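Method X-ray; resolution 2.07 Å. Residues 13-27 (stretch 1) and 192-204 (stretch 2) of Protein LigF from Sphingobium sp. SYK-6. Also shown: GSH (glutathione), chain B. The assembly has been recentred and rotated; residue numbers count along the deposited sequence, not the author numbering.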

ATOM      1  N   PRO A  13      -4.255  -5.776  20.560  1.00 31.24           N
ATOM      2  CA  PRO A  13      -3.010  -6.159  19.883  1.00 26.97           C
ATOM      3  C   PRO A  13      -3.135  -7.332  18.885  1.00 30.94           C
ATOM      4  O   PRO A  13      -2.684  -8.441  19.162  1.00 32.84           O
ATOM      5  CB  PRO A  13      -2.088  -6.535  21.048  1.00 28.99           C
ATOM      6  CG  PRO A  13      -3.017  -7.004  22.110  1.00 32.72           C
ATOM      7  CD  PRO A  13      -4.256  -6.154  21.981  1.00 29.22           C
ATOM      8  N   GLY A  14      -3.694  -7.056  17.713  1.00 35.80           N
ATOM      9  CA  GLY A  14      -3.701  -8.011  16.622  1.00 31.15           C
ATOM     10  C   GLY A  14      -4.010  -7.289  15.331  1.00 29.54           C
ATOM     11  O   GLY A  14      -4.637  -6.231  15.354  1.00 30.67           O
ATOM     12  N   ALA A  15      -3.551  -7.849  14.213  1.00 27.58           N
ATOM     13  CA  ALA A  15      -3.809  -7.292  12.891  1.00 26.98           C
ATOM     14  C   ALA A  15      -3.454  -5.810  12.831  1.00 24.53           C
ATOM     15  O   ALA A  15      -2.446  -5.383  13.398  1.00 28.60           O
ATOM     16  CB  ALA A  15      -5.294  -7.528  12.491  1.00 26.38           C
ATOM     17  N   ASN A  16      -4.278  -5.007  12.166  1.00 23.94           N
ATOM     18  CA  ASN A  16      -3.862  -3.634  11.885  1.00 24.03           C
ATOM     19  C   ASN A  16      -3.761  -2.788  13.154  1.00 26.24           C
ATOM     20  O   ASN A  16      -2.918  -1.892  13.248  1.00 18.20           O
ATOM     21  CB  ASN A  16      -4.816  -2.993  10.875  1.00 24.03           C
ATOM     22  CG  ASN A  16      -4.611  -3.536   9.476  1.00 33.28           C
ATOM     23  OD1 ASN A  16      -3.500  -3.486   8.942  1.00 32.94           O
ATOM     24  ND2 ASN A  16      -5.663  -4.091   8.889  1.00 31.23           N
ATOM     25  N   SER A  17      -4.593  -3.103  14.143  1.00 21.48           N
ATOM     26  CA  SER A  17      -4.573  -2.405  15.438  1.00 22.97           C
ATOM     27  C   SER A  17      -3.230  -2.534  16.171  1.00 23.25           C
ATOM     28  O   SER A  17      -2.813  -1.619  16.876  1.00 20.39           O
ATOM     29  CB  SER A  17      -5.697  -2.938  16.347  1.00 26.32           C
ATOM     30  OG  SER A  17      -6.981  -2.555  15.876  1.00 25.88           O
ATOM     31  N   LEU A  18      -2.575  -3.683  16.042  1.00 22.22           N
ATOM     32  CA  LEU A  18      -1.329  -3.897  16.767  1.00 20.35           C
ATOM     33  C   LEU A  18      -0.236  -2.879  16.386  1.00 22.80           C
ATOM     34  O   LEU A  18       0.571  -2.508  17.232  1.00 27.29           O
ATOM     35  CB  LEU A  18      -0.822  -5.338  16.545  1.00 20.68           C
ATOM     36  CG  LEU A  18       0.452  -5.733  17.318  1.00 21.98           C
ATOM     37  CD1 LEU A  18       0.433  -7.209  17.726  1.00 22.87           C
ATOM     38  CD2 LEU A  18       1.719  -5.440  16.510  1.00 22.46           C
ATOM     39  N   LYS A  19      -0.215  -2.428  15.130  1.00 18.77           N
ATOM     40  CA  LYS A  19       0.881  -1.590  14.643  1.00 19.65           C
ATOM     41  C   LYS A  19       1.020  -0.303  15.477  1.00 17.06           C
ATOM     42  O   LYS A  19       2.065  -0.105  16.098  1.00 15.45           O
ATOM     43  CB  LYS A  19       0.713  -1.263  13.148  1.00 16.82           C
ATOM     44  CG  LYS A  19       0.522  -2.493  12.213  1.00 19.49           C
ATOM     45  CD  LYS A  19       0.515  -2.034  10.736  1.00 19.77           C
ATOM     46  CE  LYS A  19      -0.028  -3.089   9.761  1.00 22.17           C
ATOM     47  NZ  LYS A  19      -0.256  -2.489   8.396  1.00 21.00           N
ATOM     48  N   PRO A  20      -0.031   0.559  15.537  1.00 18.11           N
ATOM     49  CA  PRO A  20       0.216   1.746  16.385  1.00 14.81           C
ATOM     50  C   PRO A  20       0.241   1.456  17.886  1.00 23.97           C
ATOM     51  O   PRO A  20       0.840   2.221  18.656  1.00 17.02           O
ATOM     52  CB  PRO A  20      -0.956   2.690  16.034  1.00 13.55           C
ATOM     53  CG  PRO A  20      -2.068   1.775  15.584  1.00 20.63           C
ATOM     54  CD  PRO A  20      -1.369   0.589  14.908  1.00 23.68           C
ATOM     55  N   LEU A  21      -0.389   0.367  18.306  1.00 19.32           N
ATOM     56  CA  LEU A  21      -0.383   0.009  19.715  1.00 23.63           C
ATOM     57  C   LEU A  21       1.045  -0.322  20.151  1.00 22.40           C
ATOM     58  O   LEU A  21       1.534   0.190  21.163  1.00 23.16           O
ATOM     59  CB  LEU A  21      -1.342  -1.163  19.964  1.00 24.98           C
ATOM     60  CG  LEU A  21      -1.896  -1.433  21.366  1.00 37.14           C
ATOM     61  CD1 LEU A  21      -2.664  -0.238  21.899  1.00 35.03           C
ATOM     62  CD2 LEU A  21      -2.784  -2.690  21.358  1.00 36.23           C
ATOM     63  N   ALA A  22       1.721  -1.176  19.379  1.00 18.70           N
ATOM     64  CA  ALA A  22       3.115  -1.533  19.672  1.00 21.23           C
ATOM     65  C   ALA A  22       4.030  -0.291  19.586  1.00 20.42           C
ATOM     66  O   ALA A  22       4.920  -0.104  20.408  1.00 20.46           O
ATOM     67  CB  ALA A  22       3.598  -2.631  18.710  1.00 16.83           C
ATOM     68  N   THR A  23       3.798   0.555  18.590  1.00 19.13           N
ATOM     69  CA  THR A  23       4.580   1.783  18.429  1.00 17.47           C
ATOM     70  C   THR A  23       4.475   2.675  19.675  1.00 16.38           C
ATOM     71  O   THR A  23       5.480   3.157  20.177  1.00 18.28           O
ATOM     72  CB  THR A  23       4.130   2.547  17.170  1.00 17.45           C
ATOM     73  OG1 THR A  23       4.304   1.697  16.031  1.00 16.63           O
ATOM     74  CG2 THR A  23       4.955   3.844  16.953  1.00 12.54           C
ATOM     75  N   LEU A  24       3.259   2.849  20.189  1.00 18.38           N
ATOM     76  CA  LEU A  24       3.026   3.675  21.372  1.00 18.93           C
ATOM     77  C   LEU A  24       3.770   3.137  22.598  1.00 24.46           C
ATOM     78  O   LEU A  24       4.408   3.895  23.336  1.00 22.15           O
ATOM     79  CB  LEU A  24       1.513   3.767  21.665  1.00 20.42           C
ATOM     80  CG  LEU A  24       0.716   4.622  20.664  1.00 21.19           C
ATOM     81  CD1 LEU A  24      -0.772   4.243  20.690  1.00 15.96           C
ATOM     82  CD2 LEU A  24       0.936   6.123  20.939  1.00 17.58           C
ATOM     83  N   TYR A  25       3.696   1.828  22.816  1.00 17.81           N
ATOM     84  CA  TYR A  25       4.381   1.225  23.962  1.00 19.37           C
ATOM     85  C   TYR A  25       5.892   1.232  23.779  1.00 21.40           C
ATOM     86  O   TYR A  25       6.629   1.395  24.732  1.00 20.60           O
ATOM     87  CB  TYR A  25       3.919  -0.217  24.190  1.00 22.81           C
ATOM     88  CG  TYR A  25       2.596  -0.345  24.898  1.00 24.17           C
ATOM     89  CD1 TYR A  25       2.513  -0.241  26.280  1.00 32.01           C
ATOM     90  CD2 TYR A  25       1.423  -0.583  24.180  1.00 21.06           C
ATOM     91  CE1 TYR A  25       1.299  -0.361  26.932  1.00 37.94           C
ATOM     92  CE2 TYR A  25       0.205  -0.696  24.820  1.00 23.80           C
ATOM     93  CZ  TYR A  25       0.149  -0.586  26.198  1.00 34.30           C
ATOM     94  OH  TYR A  25      -1.057  -0.715  26.843  1.00 31.79           O
ATOM     95  N   GLU A  26       6.361   1.035  22.550  1.00 17.54           N
ATOM     96  CA  GLU A  26       7.812   1.023  22.329  1.00 24.80           C
ATOM     97  C   GLU A  26       8.402   2.405  22.573  1.00 20.07           C
ATOM     98  O   GLU A  26       9.554   2.536  23.004  1.00 20.37           O
ATOM     99  CB  GLU A  26       8.155   0.549  20.914  1.00 17.38           C
ATOM    100  CG  GLU A  26       7.905  -0.935  20.682  1.00 20.54           C
ATOM    101  CD  GLU A  26       9.029  -1.837  21.198  1.00 24.13           C
ATOM    102  OE1 GLU A  26       9.977  -1.342  21.857  1.00 24.81           O
ATOM    103  OE2 GLU A  26       8.949  -3.064  20.957  1.00 26.96           O
ATOM    104  N   LYS A  27       7.607   3.442  22.314  1.00 17.10           N
ATOM    105  CA  LYS A  27       8.103   4.816  22.462  1.00 18.53           C
ATOM    106  C   LYS A  27       7.817   5.384  23.851  1.00 25.97           C
ATOM    107  O   LYS A  27       8.182   6.523  24.171  1.00 21.82           O
ATOM    108  CB  LYS A  27       7.505   5.695  21.358  1.00 19.59           C
ATOM    109  CG  LYS A  27       7.996   5.243  19.972  1.00 16.76           C
ATOM    110  CD  LYS A  27       7.533   6.194  18.852  1.00 13.92           C
ATOM    111  CE  LYS A  27       8.241   7.538  18.931  1.00 20.50           C
ATOM    112  NZ  LYS A  27       9.741   7.416  18.933  1.00 15.89           N
ATOM    113  N   GLY A 192      18.428  -2.773  12.470  1.00 20.14           N
ATOM    114  CA  GLY A 192      17.769  -3.209  13.690  1.00 24.10           C
ATOM    115  C   GLY A 192      16.267  -2.987  13.700  1.00 20.73           C
ATOM    116  O   GLY A 192      15.667  -2.601  12.696  1.00 16.28           O
ATOM    117  N   TYR A 193      15.668  -3.241  14.855  1.00 21.67           N
ATOM    118  CA  TYR A 193      14.222  -3.210  15.039  1.00 23.44           C
ATOM    119  C   TYR A 193      13.591  -1.916  14.565  1.00 21.92           C
ATOM    120  O   TYR A 193      14.049  -0.830  14.932  1.00 19.07           O
ATOM    121  CB  TYR A 193      13.927  -3.422  16.514  1.00 21.37           C
ATOM    122  CG  TYR A 193      12.479  -3.526  16.925  1.00 23.33           C
ATOM    123  CD1 TYR A 193      11.736  -4.662  16.639  1.00 22.21           C
ATOM    124  CD2 TYR A 193      11.880  -2.511  17.672  1.00 17.18           C
ATOM    125  CE1 TYR A 193      10.418  -4.787  17.064  1.00 22.43           C
ATOM    126  CE2 TYR A 193      10.562  -2.623  18.112  1.00 18.74           C
ATOM    127  CZ  TYR A 193       9.841  -3.767  17.805  1.00 24.47           C
ATOM    128  OH  TYR A 193       8.551  -3.920  18.248  1.00 18.85           O
ATOM    129  N   SER A 194      12.534  -2.025  13.755  1.00 15.22           N
ATOM    130  CA  SER A 194      11.926  -0.844  13.157  1.00 14.69           C
ATOM    131  C   SER A 194      10.441  -1.082  12.940  1.00 17.96           C
ATOM    132  O   SER A 194       9.919  -2.161  13.258  1.00 16.13           O
ATOM    133  CB  SER A 194      12.607  -0.500  11.826  1.00 11.83           C
ATOM    134  OG  SER A 194      12.166  -1.372  10.776  1.00 13.45           O
ATOM    135  N   LEU A 195       9.769  -0.063  12.413  1.00 12.96           N
ATOM    136  CA  LEU A 195       8.374  -0.178  11.975  1.00 15.78           C
ATOM    137  C   LEU A 195       8.170  -1.354  10.995  1.00 20.39           C
ATOM    138  O   LEU A 195       7.086  -1.923  10.953  1.00 16.82           O
ATOM    139  CB  LEU A 195       7.894   1.125  11.313  1.00 13.34           C
ATOM    140  CG  LEU A 195       7.869   2.393  12.180  1.00 17.84           C
ATOM    141  CD1 LEU A 195       7.260   3.548  11.384  1.00 14.93           C
ATOM    142  CD2 LEU A 195       7.122   2.160  13.500  1.00 17.33           C
ATOM    143  N   ALA A 196       9.199  -1.713  10.220  1.00 14.78           N
ATOM    144  CA  ALA A 196       9.101  -2.905   9.358  1.00 20.06           C
ATOM    145  C   ALA A 196       8.771  -4.146  10.167  1.00 17.97           C
ATOM    146  O   ALA A 196       7.876  -4.924   9.792  1.00 16.91           O
ATOM    147  CB  ALA A 196      10.401  -3.144   8.579  1.00 14.06           C
ATOM    148  N   ASP A 197       9.522  -4.361  11.248  1.00 12.47           N
ATOM    149  CA  ASP A 197       9.272  -5.521  12.103  1.00 17.57           C
ATOM    150  C   ASP A 197       7.884  -5.457  12.729  1.00 18.36           C
ATOM    151  O   ASP A 197       7.154  -6.447  12.725  1.00 18.09           O
ATOM    152  CB  ASP A 197      10.358  -5.642  13.180  1.00 18.10           C
ATOM    153  CG  ASP A 197      11.750  -5.708  12.572  1.00 23.94           C
ATOM    154  OD1 ASP A 197      12.116  -6.784  12.027  1.00 22.40           O
ATOM    155  OD2 ASP A 197      12.464  -4.676  12.604  1.00 19.35           O
ATOM    156  N   ILE A 198       7.511  -4.285  13.238  1.00 19.45           N
ATOM    157  CA  ILE A 198       6.218  -4.114  13.905  1.00 19.83           C
ATOM    158  C   ILE A 198       5.041  -4.400  12.948  1.00 16.20           C
ATOM    159  O   ILE A 198       4.123  -5.162  13.277  1.00 21.84           O
ATOM    160  CB  ILE A 198       6.093  -2.674  14.498  1.00 19.46           C
ATOM    161  CG1 ILE A 198       6.938  -2.540  15.765  1.00 21.67           C
ATOM    162  CG2 ILE A 198       4.643  -2.324  14.800  1.00 19.16           C
ATOM    163  CD1 ILE A 198       7.076  -1.073  16.236  1.00 19.88           C
ATOM    164  N   CYS A 199       5.092  -3.825  11.749  1.00 15.08           N
ATOM    165  CA  CYS A 199       3.988  -3.984  10.797  1.00 16.09           C
ATOM    166  C   CYS A 199       3.856  -5.438  10.343  1.00 17.06           C
ATOM    167  O   CYS A 199       2.743  -5.944  10.178  1.00 19.96           O
ATOM    168  CB  CYS A 199       4.176  -3.060   9.589  1.00 18.42           C
ATOM    169  SG  CYS A 199       4.011  -1.266   9.972  1.00 22.12           S
ATOM    170  N   ASN A 200       4.985  -6.114  10.148  1.00 17.17           N
ATOM    171  CA  ASN A 200       4.948  -7.506   9.741  1.00 19.24           C
ATOM    172  C   ASN A 200       4.565  -8.421  10.900  1.00 20.14           C
ATOM    173  O   ASN A 200       3.851  -9.416  10.703  1.00 19.85           O
ATOM    174  CB  ASN A 200       6.298  -7.931   9.152  1.00 20.36           C
ATOM    175  CG  ASN A 200       6.438  -7.540   7.707  1.00 23.05           C
ATOM    176  OD1 ASN A 200       5.998  -8.267   6.816  1.00 26.74           O
ATOM    177  ND2 ASN A 200       7.040  -6.377   7.458  1.00 17.56           N
ATOM    178  N   PHE A 201       5.034  -8.079  12.100  1.00 21.69           N
ATOM    179  CA  PHE A 201       4.707  -8.845  13.312  1.00 25.16           C
ATOM    180  C   PHE A 201       3.213  -8.772  13.571  1.00 18.71           C
ATOM    181  O   PHE A 201       2.609  -9.743  14.022  1.00 23.22           O
ATOM    182  CB  PHE A 201       5.495  -8.314  14.526  1.00 19.90           C
ATOM    183  CG  PHE A 201       5.217  -9.042  15.821  1.00 21.47           C
ATOM    184  CD1 PHE A 201       5.918 -10.189  16.149  1.00 20.57           C
ATOM    185  CD2 PHE A 201       4.292  -8.549  16.729  1.00 19.41           C
ATOM    186  CE1 PHE A 201       5.690 -10.862  17.357  1.00 24.59           C
ATOM    187  CE2 PHE A 201       4.049  -9.211  17.939  1.00 20.97           C
ATOM    188  CZ  PHE A 201       4.758 -10.363  18.256  1.00 22.92           C
ATOM    189  N   ALA A 202       2.615  -7.615  13.278  1.00 17.65           N
ATOM    190  CA  ALA A 202       1.168  -7.429  13.448  1.00 21.15           C
ATOM    191  C   ALA A 202       0.370  -8.499  12.699  1.00 24.19           C
ATOM    192  O   ALA A 202      -0.649  -8.991  13.202  1.00 23.33           O
ATOM    193  CB  ALA A 202       0.744  -6.019  12.976  1.00 18.01           C
ATOM    194  N   ILE A 203       0.845  -8.859  11.505  1.00 22.98           N
ATOM    195  CA  ILE A 203       0.214  -9.921  10.696  1.00 21.79           C
ATOM    196  C   ILE A 203       0.735 -11.309  11.052  1.00 29.55           C
ATOM    197  O   ILE A 203      -0.037 -12.258  11.156  1.00 27.48           O
ATOM    198  CB  ILE A 203       0.441  -9.689   9.160  1.00 22.36           C
ATOM    199  CG1 ILE A 203       0.081  -8.251   8.765  1.00 22.62           C
ATOM    200  CG2 ILE A 203      -0.331 -10.724   8.328  1.00 23.89           C
ATOM    201  CD1 ILE A 203      -1.311  -7.785   9.235  1.00 23.05           C
ATOM    202  N   ALA A 204       2.044 -11.441  11.250  1.00 26.87           N
ATOM    203  CA  ALA A 204       2.630 -12.777  11.374  1.00 28.82           C
ATOM    204  C   ALA A 204       2.423 -13.422  12.739  1.00 33.16           C
ATOM    205  O   ALA A 204       2.355 -14.647  12.832  1.00 26.68           O
ATOM    206  CB  ALA A 204       4.124 -12.738  11.051  1.00 24.35           C
TER
HETATM  207  N1  GSH B 301      -6.057   0.233   5.635  1.00 25.30           N
HETATM  208  CA1 GSH B 301      -6.593   0.231   7.004  1.00 26.35           C
HETATM  209  C1  GSH B 301      -5.491   0.310   8.055  1.00 21.68           C
HETATM  210  O11 GSH B 301      -5.684   0.910   9.095  1.00 22.48           O
HETATM  211  O12 GSH B 301      -4.306  -0.290   7.867  1.00 25.24           O
HETATM  212  CB1 GSH B 301      -7.400  -1.068   7.202  1.00 19.83           C
HETATM  213  CG1 GSH B 301      -8.095  -0.999   8.558  1.00 21.53           C
HETATM  214  CD1 GSH B 301      -8.807  -2.309   8.841  1.00 26.25           C
HETATM  215  OE1 GSH B 301      -8.915  -3.147   7.968  1.00 24.19           O
HETATM  216  N2  GSH B 301      -9.313  -2.529  10.071  1.00 22.73           N
HETATM  217  CA2 GSH B 301     -10.013  -3.787  10.380  1.00 27.90           C
HETATM  218  C2  GSH B 301     -11.448  -3.475  10.752  1.00 26.11           C
HETATM  219  O2  GSH B 301     -11.725  -2.373  11.192  1.00 20.92           O
HETATM  220  CB2 GSH B 301      -9.351  -4.451  11.595  1.00 31.67           C
HETATM  221  SG2 GSH B 301      -7.703  -5.121  11.202  1.00 35.96           S
HETATM  222  N3  GSH B 301     -12.428  -4.415  10.617  1.00 31.94           N
HETATM  223  CA3 GSH B 301     -13.802  -4.078  11.025  1.00 38.10           C
HETATM  224  C3  GSH B 301     -14.768  -3.912   9.871  1.00 41.19           C
HETATM  225  O31 GSH B 301     -15.957  -3.972  10.092  1.00 44.17           O
HETATM  226  O32 GSH B 301     -14.330  -3.691   8.614  1.00 31.62           O

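Two helices of Protein LigF, distant in sequence, pack with their N-to-C directions 145° apart and their axes 7.9 Å apart at closest approach; the two stretches bury 559 Å², both sides summed. Because the helices run roughly antiparallel, a walk up stretch 2 is a walk down stretch 1, from Glu26 back to Ala15. Gly192 makes no contact; its backbone angles are ones that glycine alone tolerates well. Tyr193 (chi1 t) points toward stretch 1, and its OH donates a weak hydrogen bond to Glu26 OE2 at 2.9 Å, tying the loop before one helix to the last turn of the other. Ser194 is out of reach of stretch 1 and serves its own helix: its OG accepts from Ala196 N (3.0 Å) as an N-cap, while Ser194 N donates to Asp197 OD2 (2.9 Å), so side chain and backbone together close the helix start. Leu195 leaves its backbone sideways, but its end reaches across, CD2 lying 3.8 Å from Thr23 OG1. That hydroxyl is not left unpaired beside the leucine, since Thr23 OG1 donates to Lys19 O (2.9 Å) within its own helix. Ile198 points toward stretch 1 and touches Lys19, Ala22 and Thr23: its CG2 is 3.6 Å from Lys19 O and 4.1 Å from Ala22 CB, while its CD1 extends to Thr23 OG1 at 3.9 Å. Cys199 pairs with Lys19 in the register (CA to CA 5.5 Å), and its SG touches Lys19 CD at 3.7 Å. The extended lysine thus lends its aliphatic chain to the packing while its NZ makes a weak hydrogen bond to Asn16 OD1 (3.4 Å) and is also bonded elsewhere in the structure. Asn200 turns away, its ND2 donating to Ala196 O (2.9 Å). Phe201 starts sideways, yet its ring comes back to meet Leu18, whose CD2 sits at the ring edge, near its plane, 4.0 Å from Phe201 CD2. Ala202 points toward stretch 1 and is buried in the contact. Ala202 CB lies 3.7 Å from Leu18 CD2 and 3.6 Å from Lys19 CG. Ala202 CA is 5.0 Å from Ala15 CA, a close backbone approach. Here Ala15 N donates a weak hydrogen bond to Ala202 O (3.3 Å, angle 124°). Ala15 CB points away from this helix and lies 3.6 Å from glutathione SG2; Asn16 ND2 is 3.3 Å from the same sulfur. Ile203 adds a marginal touch, CD1 to Ala15 CA at 4.5 Å.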